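Local atomic coordinates of short-chain dehydrogenase/reductase SDR (Paraburkholderia phymatum, PDB entry 5VA8), a protein that binds NADP in a Rossmann fold and probably catalyses NADP(H)-dependent oxidation or reduction, as in other short-chain dehydrogenases/reductases. Residues 138-143 against 244-249; 11-16 against 33-38. All coordinates share one frame; numbering follows the deposited sequence.

How the contacts relate
Both contacts lie on the same side of the chain's centre, each about 17 Å from it, and their own centres are about 12 Å apart. Contact 1 joins the start of strand 141-146 to the turn after helix 233-243 and is partly buried; contact 2, mostly buried, sets the loop before strand 17-20 against the end of helix 26-37. They share no element but touch: V246 N probably bonds to L11 O (3.0 Å), and the side chain of I13 packs on C244 O. Contact 1 is held by a charged side chain on a backbone carbonyl, contact 2 by carbon-to-carbon packing, including the aliphatic part of E38, and two bridging waters.

Contact 1: residues 138-143 against 244-249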
ATOM      1  N   ARG A 138      31.586 -10.161  -2.556  1.00 17.87           N
ATOM      2  CA  ARG A 138      32.124  -9.230  -3.534  1.00 16.56           C
ATOM      3  C   ARG A 138      31.622  -7.808  -3.337  1.00 18.39           C
ATOM      4  O   ARG A 138      32.077  -6.902  -4.040  1.00 20.44           O
ATOM      5  CB  ARG A 138      31.808  -9.717  -4.952  1.00 18.87           C
ATOM      6  CG  ARG A 138      32.604 -10.972  -5.317  1.00 16.87           C
ATOM      7  CD  ARG A 138      32.278 -11.478  -6.717  1.00 20.41           C
ATOM      8  NE  ARG A 138      30.900 -11.950  -6.824  1.00 17.79           N
ATOM      9  CZ  ARG A 138      30.506 -13.202  -6.591  1.00 16.80           C
ATOM     10  NH1 ARG A 138      31.387 -14.134  -6.232  1.00 18.42           N
ATOM     11  NH2 ARG A 138      29.221 -13.519  -6.719  1.00 19.42           N
ATOM     12  N   GLY A 139      30.708  -7.589  -2.395  1.00 16.15           N
ATOM     13  CA  GLY A 139      30.191  -6.256  -2.161  1.00 16.82           C
ATOM     14  C   GLY A 139      29.330  -5.711  -3.274  1.00 16.04           C
ATOM     15  O   GLY A 139      29.146  -4.497  -3.361  1.00 16.81           O
ATOM     16  N   PHE A 140      28.816  -6.575  -4.146  1.00 15.18           N
ATOM     17  CA  PHE A 140      27.930  -6.151  -5.221  1.00 15.80           C
ATOM     18  C   PHE A 140      27.012  -7.310  -5.566  1.00 16.07           C
ATOM     19  O   PHE A 140      27.480  -8.439  -5.739  1.00 16.59           O
ATOM     20  CB  PHE A 140      28.709  -5.719  -6.476  1.00 18.70           C
ATOM     21  CG  PHE A 140      27.819  -5.341  -7.638  1.00 16.31           C
ATOM     22  CD1 PHE A 140      27.494  -4.017  -7.871  1.00 17.70           C
ATOM     23  CD2 PHE A 140      27.292  -6.315  -8.487  1.00 17.57           C
ATOM     24  CE1 PHE A 140      26.667  -3.664  -8.929  1.00 18.12           C
ATOM     25  CE2 PHE A 140      26.447  -5.967  -9.541  1.00 16.16           C
ATOM     26  CZ  PHE A 140      26.139  -4.643  -9.763  1.00 18.09           C
ATOM     27  N   GLY A 141      25.723  -7.024  -5.708  1.00 12.54           N
ATOM     28  CA  GLY A 141      24.801  -8.047  -6.155  1.00 13.27           C
ATOM     29  C   GLY A 141      23.507  -7.417  -6.598  1.00 12.41           C
ATOM     30  O   GLY A 141      23.115  -6.356  -6.100  1.00 12.32           O
ATOM     31  N   ARG A 142      22.840  -8.069  -7.554  1.00 12.01           N
ATOM     32  CA  ARG A 142      21.533  -7.627  -8.026  1.00 10.64           C
ATOM     33  C   ARG A 142      20.651  -8.843  -8.207  1.00 12.60           C
ATOM     34  O   ARG A 142      21.017  -9.769  -8.939  1.00 13.75           O
ATOM     35  CB  ARG A 142      21.635  -6.869  -9.354  1.00 12.66           C
ATOM     36  CG  ARG A 142      22.515  -5.631  -9.320  1.00 12.60           C
ATOM     37  CD  ARG A 142      21.821  -4.499  -8.581  1.00 10.20           C
ATOM     38  NE  ARG A 142      22.532  -3.221  -8.677  1.00 12.55           N
ATOM     39  CZ  ARG A 142      23.388  -2.762  -7.769  1.00 13.66           C
ATOM     40  NH1 ARG A 142      23.676  -3.479  -6.681  1.00 12.93           N
ATOM     41  NH2 ARG A 142      23.960  -1.570  -7.939  1.00 14.72           N
ATOM     42  N   VAL A 143      19.501  -8.846  -7.549  1.00 10.52           N
ATOM     43  CA  VAL A 143      18.484  -9.870  -7.760  1.00 10.02           C
ATOM     44  C   VAL A 143      17.226  -9.162  -8.229  1.00 10.99           C
ATOM     45  O   VAL A 143      16.782  -8.201  -7.589  1.00 11.65           O
ATOM     46  CB  VAL A 143      18.188 -10.674  -6.483  1.00 12.28           C
ATOM     47  CG1 VAL A 143      17.086 -11.712  -6.757  1.00 13.07           C
ATOM     48  CG2 VAL A 143      19.465 -11.348  -5.945  1.00 11.17           C
ATOM     49  N   CYS A 244      19.599  -3.601 -12.513  1.00 13.64           N
ATOM     50  CA  CYS A 244      20.839  -4.338 -12.340  1.00 12.66           C
ATOM     51  C   CYS A 244      22.074  -3.460 -12.453  1.00 14.72           C
ATOM     52  O   CYS A 244      23.183  -3.966 -12.267  1.00 15.46           O
ATOM     53  CB  CYS A 244      20.921  -5.473 -13.366  1.00 10.88           C
ATOM     54  SG  CYS A 244      19.710  -6.793 -13.090  1.00 15.19           S
ATOM     55  N   SER A 245      21.907  -2.169 -12.726  1.00 15.10           N
ATOM     56  CA  SER A 245      23.019  -1.287 -13.042  1.00 14.37           C
ATOM     57  C   SER A 245      23.658  -0.709 -11.781  1.00 14.80           C
ATOM     58  O   SER A 245      23.133  -0.802 -10.666  1.00 13.70           O
ATOM     59  CB  SER A 245      22.554  -0.136 -13.931  1.00 16.07           C
ATOM     60  OG  SER A 245      21.851   0.827 -13.153  1.00 15.27           O
ATOM     61  N   VAL A 246      24.799  -0.049 -11.992  1.00 15.36           N
ATOM     62  CA  VAL A 246      25.455   0.677 -10.908  1.00 15.45           C
ATOM     63  C   VAL A 246      24.725   1.954 -10.547  1.00 16.49           C
ATOM     64  O   VAL A 246      25.136   2.638  -9.602  1.00 18.76           O
ATOM     65  CB  VAL A 246      26.917   0.995 -11.271  1.00 16.48           C
ATOM     66  CG1 VAL A 246      27.666  -0.301 -11.591  1.00 20.04           C
ATOM     67  CG2 VAL A 246      26.991   2.000 -12.438  1.00 18.36           C
ATOM     68  N   HIS A 247      23.656   2.302 -11.264  1.00 14.67           N
ATOM     69  CA  HIS A 247      22.878   3.498 -10.960  1.00 14.55           C
ATOM     70  C   HIS A 247      21.627   3.198 -10.150  1.00 15.34           C
ATOM     71  O   HIS A 247      20.861   4.123  -9.854  1.00 17.47           O
ATOM     72  CB  HIS A 247      22.497   4.220 -12.255  1.00 20.41           C
ATOM     73  CG  HIS A 247      23.670   4.499 -13.136  1.00 21.08           C
ATOM     74  ND1 HIS A 247      24.715   5.310 -12.747  1.00 23.40           N
ATOM     75  CD2 HIS A 247      23.985   4.045 -14.372  1.00 24.34           C
ATOM     76  CE1 HIS A 247      25.615   5.358 -13.713  1.00 27.24           C
ATOM     77  NE2 HIS A 247      25.197   4.596 -14.709  1.00 26.41           N
ATOM     78  N   ALA A 248      21.403   1.933  -9.780  1.00 14.33           N
ATOM     79  CA  ALA A 248      20.239   1.537  -9.004  1.00 14.32           C
ATOM     80  C   ALA A 248      20.631   0.968  -7.646  1.00 13.19           C
ATOM     81  O   ALA A 248      19.844   0.247  -7.025  1.00 13.33           O
ATOM     82  CB  ALA A 248      19.399   0.527  -9.787  1.00 14.40           C
ATOM     83  N   GLY A 249      21.828   1.298  -7.156  1.00 13.32           N
ATOM     84  CA  GLY A 249      22.275   0.715  -5.900  1.00 15.13           C
ATOM     85  C   GLY A 249      21.555   1.221  -4.661  1.00 15.25           C
ATOM     86  O   GLY A 249      21.766   0.661  -3.580  1.00 15.64           O
TER
HETATM   87  O   HOH W   1      26.053   0.626  -7.659  1.00 25.04           O
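R142, at the start of strand 141-146, gives the largest share of the surface buried here, with C244 and F140 next. Its CG stands anti to the carbonyl carbon and the chain folds at chi2 (-74°), so the aliphatic part lies along the backbone of C244: R142 CG is 3.5 Å from C244 O and R142 CB 4.2 Å from C244 SG. Beyond the bend, the R142 guanidinium grips S245 O side-on with two nitrogens, NE at 3.2 Å and NH2 at 3.0 Å. The oxygen is in the guanidinium plane, but both donors sit above the plane of its carbonyl group. S245 O is also the first carbonyl of a type I turn ending at A248, whose own N-H reaches it weakly, while S245 OG accepts from H247 N in an ST turn and is tied back to F242 of the preceding helix. R142 NH1 turns back to G141 O at 3.0 Å, which fixes the rotation of the group. R142 NH2 has a weak bond to a water that donates to V246 O. The F140 ring, its CG anti to the backbone N (chi1 177°), brings CE1 over one face of the R142 guanidinium, 3.4 Å above the plane and toward the rim. The ring edge faces C244 O, just before the turn, and the ring meets V246 CG1 within it obliquely; it also makes a cation-pi contact with K16. In this Rossmann fold the contact thus ties an interior strand of the parallel sheet, between 92-95 and 184-191, to the connection leading into the last strand, 255-258. C244 O is buried without a polar partner, whereas the charge of R142 is met here by the carbonyls S245 O and G141 O and by a water, which probably stabilises it.

Contact 2: residues 11-16 against 33-38; sequences LGIAGK and EALAAE
This is a water-bridged contact between the loop leading into strand 17-20 and the C-terminal end of helix 26-37, in which L11 and I13 pack on the aliphatic part of E38 and on L35. E38, just past the helix, buries the most surface. Its chain bends at chi2 (-54°), and E38 CG meets L11 CD1 at 3.6 Å, the two side chains crossing obliquely. The carboxylate is linked to the loop through a water that donates to E38 OE1 at 2.5 Å and accepts from L11 N at 2.8 Å. A second water repeats the bridge on the backbone, accepting from I13 N and donating to E38 O. The elements belong to the first beta-alpha unit of the Rossmann fold, in which strand 17-20 leads into helix 26-37; L35 packs on A18 and V20 of that strand as well as on the loop. I13 holds CG1 between its backbone N and carbonyl carbon, the crowded position (chi1 53°), and its CD1 reaches L35 CD2 at 4.1 Å, again obliquely. Next along, A14 lays its CA 3.5 Å from E38 O, within a type II turn from I13 to K16 closed by K16 N on I13 O. M9 and H8 of a second subunit pack on L11 and E38.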
ATOM      1  N   LEU A  11      25.634   1.609 -17.962  1.00 21.09           N
ATOM      2  CA  LEU A  11      25.116   0.951 -16.768  1.00 20.21           C
ATOM      3  C   LEU A  11      26.206   0.342 -15.893  1.00 19.45           C
ATOM      4  O   LEU A  11      25.892  -0.157 -14.806  1.00 19.49           O
ATOM      5  CB  LEU A  11      24.104  -0.132 -17.152  1.00 20.75           C
ATOM      6  CG  LEU A  11      22.865   0.390 -17.887  1.00 22.98           C
ATOM      7  CD1 LEU A  11      21.807  -0.713 -17.963  1.00 23.22           C
ATOM      8  CD2 LEU A  11      22.321   1.651 -17.231  1.00 26.68           C
ATOM      9  N   GLY A  12      27.461   0.359 -16.342  1.00 22.26           N
ATOM     10  CA  GLY A  12      28.577  -0.050 -15.511  1.00 21.57           C
ATOM     11  C   GLY A  12      28.672  -1.525 -15.190  1.00 20.40           C
ATOM     12  O   GLY A  12      29.358  -1.884 -14.230  1.00 22.68           O
ATOM     13  N   ILE A  13      28.028  -2.399 -15.968  1.00 17.77           N
ATOM     14  CA  ILE A  13      27.973  -3.815 -15.617  1.00 15.96           C
ATOM     15  C   ILE A  13      28.570  -4.703 -16.709  1.00 19.56           C
ATOM     16  O   ILE A  13      28.368  -5.914 -16.701  1.00 19.55           O
ATOM     17  CB  ILE A  13      26.535  -4.245 -15.262  1.00 17.94           C
ATOM     18  CG1 ILE A  13      25.533  -3.867 -16.367  1.00 17.48           C
ATOM     19  CG2 ILE A  13      26.130  -3.625 -13.925  1.00 17.33           C
ATOM     20  CD1 ILE A  13      24.093  -4.381 -16.098  1.00 17.42           C
ATOM     21  N   ALA A  14      29.317  -4.118 -17.642  1.00 19.94           N
ATOM     22  CA  ALA A  14      29.999  -4.910 -18.654  1.00 20.09           C
ATOM     23  C   ALA A  14      30.979  -5.873 -17.997  1.00 19.69           C
ATOM     24  O   ALA A  14      31.754  -5.491 -17.113  1.00 21.69           O
ATOM     25  CB  ALA A  14      30.735  -3.997 -19.637  1.00 20.34           C
ATOM     26  N   GLY A  15      30.940  -7.131 -18.431  1.00 18.32           N
ATOM     27  CA  GLY A  15      31.835  -8.137 -17.913  1.00 18.37           C
ATOM     28  C   GLY A  15      31.334  -8.849 -16.676  1.00 18.35           C
ATOM     29  O   GLY A  15      31.933  -9.860 -16.275  1.00 21.71           O
ATOM     30  N   LYS A  16      30.255  -8.365 -16.067  1.00 17.58           N
ATOM     31  CA  LYS A  16      29.650  -9.070 -14.957  1.00 14.50           C
ATOM     32  C   LYS A  16      28.911 -10.295 -15.477  1.00 18.41           C
ATOM     33  O   LYS A  16      28.711 -10.473 -16.683  1.00 19.59           O
ATOM     34  CB  LYS A  16      28.708  -8.152 -14.176  1.00 16.66           C
ATOM     35  CG  LYS A  16      29.447  -7.040 -13.433  1.00 19.69           C
ATOM     36  CD  LYS A  16      28.549  -6.373 -12.414  1.00 22.81           C
ATOM     37  CE  LYS A  16      29.201  -5.122 -11.822  1.00 24.56           C
ATOM     38  NZ  LYS A  16      30.467  -5.410 -11.085  1.00 26.75           N
ATOM     39  N   GLU A  33      18.457 -10.407 -23.149  1.00 15.11           N
ATOM     40  CA  GLU A  33      18.933  -9.585 -24.258  1.00 16.45           C
ATOM     41  C   GLU A  33      19.370  -8.208 -23.772  1.00 16.44           C
ATOM     42  O   GLU A  33      20.370  -7.664 -24.254  1.00 18.83           O
ATOM     43  CB  GLU A  33      17.848  -9.447 -25.329  1.00 17.72           C
ATOM     44  CG  GLU A  33      17.457 -10.795 -25.942  1.00 19.62           C
ATOM     45  CD  GLU A  33      16.866 -10.689 -27.331  1.00 39.30           C
ATOM     46  OE1 GLU A  33      17.585 -10.224 -28.242  1.00 48.25           O
ATOM     47  OE2 GLU A  33      15.687 -11.080 -27.517  1.00 32.89           O
ATOM     48  N   ALA A  34      18.622  -7.624 -22.835  1.00 15.72           N
ATOM     49  CA  ALA A  34      18.957  -6.279 -22.371  1.00 15.90           C
ATOM     50  C   ALA A  34      20.241  -6.283 -21.554  1.00 15.41           C
ATOM     51  O   ALA A  34      21.068  -5.374 -21.694  1.00 17.63           O
ATOM     52  CB  ALA A  34      17.800  -5.698 -21.559  1.00 18.57           C
ATOM     53  N   LEU A  35      20.436  -7.305 -20.713  1.00 16.39           N
ATOM     54  CA  LEU A  35      21.687  -7.411 -19.962  1.00 15.09           C
ATOM     55  C   LEU A  35      22.865  -7.653 -20.899  1.00 17.32           C
ATOM     56  O   LEU A  35      23.910  -7.001 -20.781  1.00 16.90           O
ATOM     57  CB  LEU A  35      21.584  -8.520 -18.908  1.00 16.51           C
ATOM     58  CG  LEU A  35      20.595  -8.241 -17.772  1.00 16.12           C
ATOM     59  CD1 LEU A  35      20.332  -9.507 -16.950  1.00 14.98           C
ATOM     60  CD2 LEU A  35      21.107  -7.110 -16.875  1.00 15.98           C
ATOM     61  N   ALA A  36      22.709  -8.572 -21.857  1.00 15.30           N
ATOM     62  CA  ALA A  36      23.783  -8.820 -22.819  1.00 16.38           C
ATOM     63  C   ALA A  36      24.135  -7.559 -23.599  1.00 19.37           C
ATOM     64  O   ALA A  36      25.312  -7.317 -23.902  1.00 18.94           O
ATOM     65  CB  ALA A  36      23.381  -9.947 -23.773  1.00 16.36           C
ATOM     66  N   ALA A  37      23.125  -6.744 -23.943  1.00 16.81           N
ATOM     67  CA  ALA A  37      23.370  -5.507 -24.677  1.00 19.54           C
ATOM     68  C   ALA A  37      24.238  -4.536 -23.891  1.00 21.62           C
ATOM     69  O   ALA A  37      24.895  -3.677 -24.490  1.00 23.25           O
ATOM     70  CB  ALA A  37      22.042  -4.831 -25.034  1.00 18.99           C
ATOM     71  N   GLU A  38      24.247  -4.645 -22.567  1.00 19.77           N
ATOM     72  CA  GLU A  38      25.113  -3.829 -21.731  1.00 19.17           C
ATOM     73  C   GLU A  38      26.399  -4.559 -21.357  1.00 22.89           C
ATOM     74  O   GLU A  38      27.108  -4.130 -20.440  1.00 19.78           O
ATOM     75  CB  GLU A  38      24.357  -3.378 -20.480  1.00 23.20           C
ATOM     76  CG  GLU A  38      23.007  -2.699 -20.767  1.00 24.28           C
ATOM     77  CD  GLU A  38      23.094  -1.527 -21.744  1.00 30.26           C
ATOM     78  OE1 GLU A  38      24.144  -0.849 -21.809  1.00 26.99           O
ATOM     79  OE2 GLU A  38      22.101  -1.289 -22.466  1.00 30.40           O
TER
HETATM   80  O   HOH W   2      25.901   0.080 -20.287  1.00 26.27           O
HETATM   81  O   HOH W   3      27.256  -1.893 -18.831  1.00 19.99           O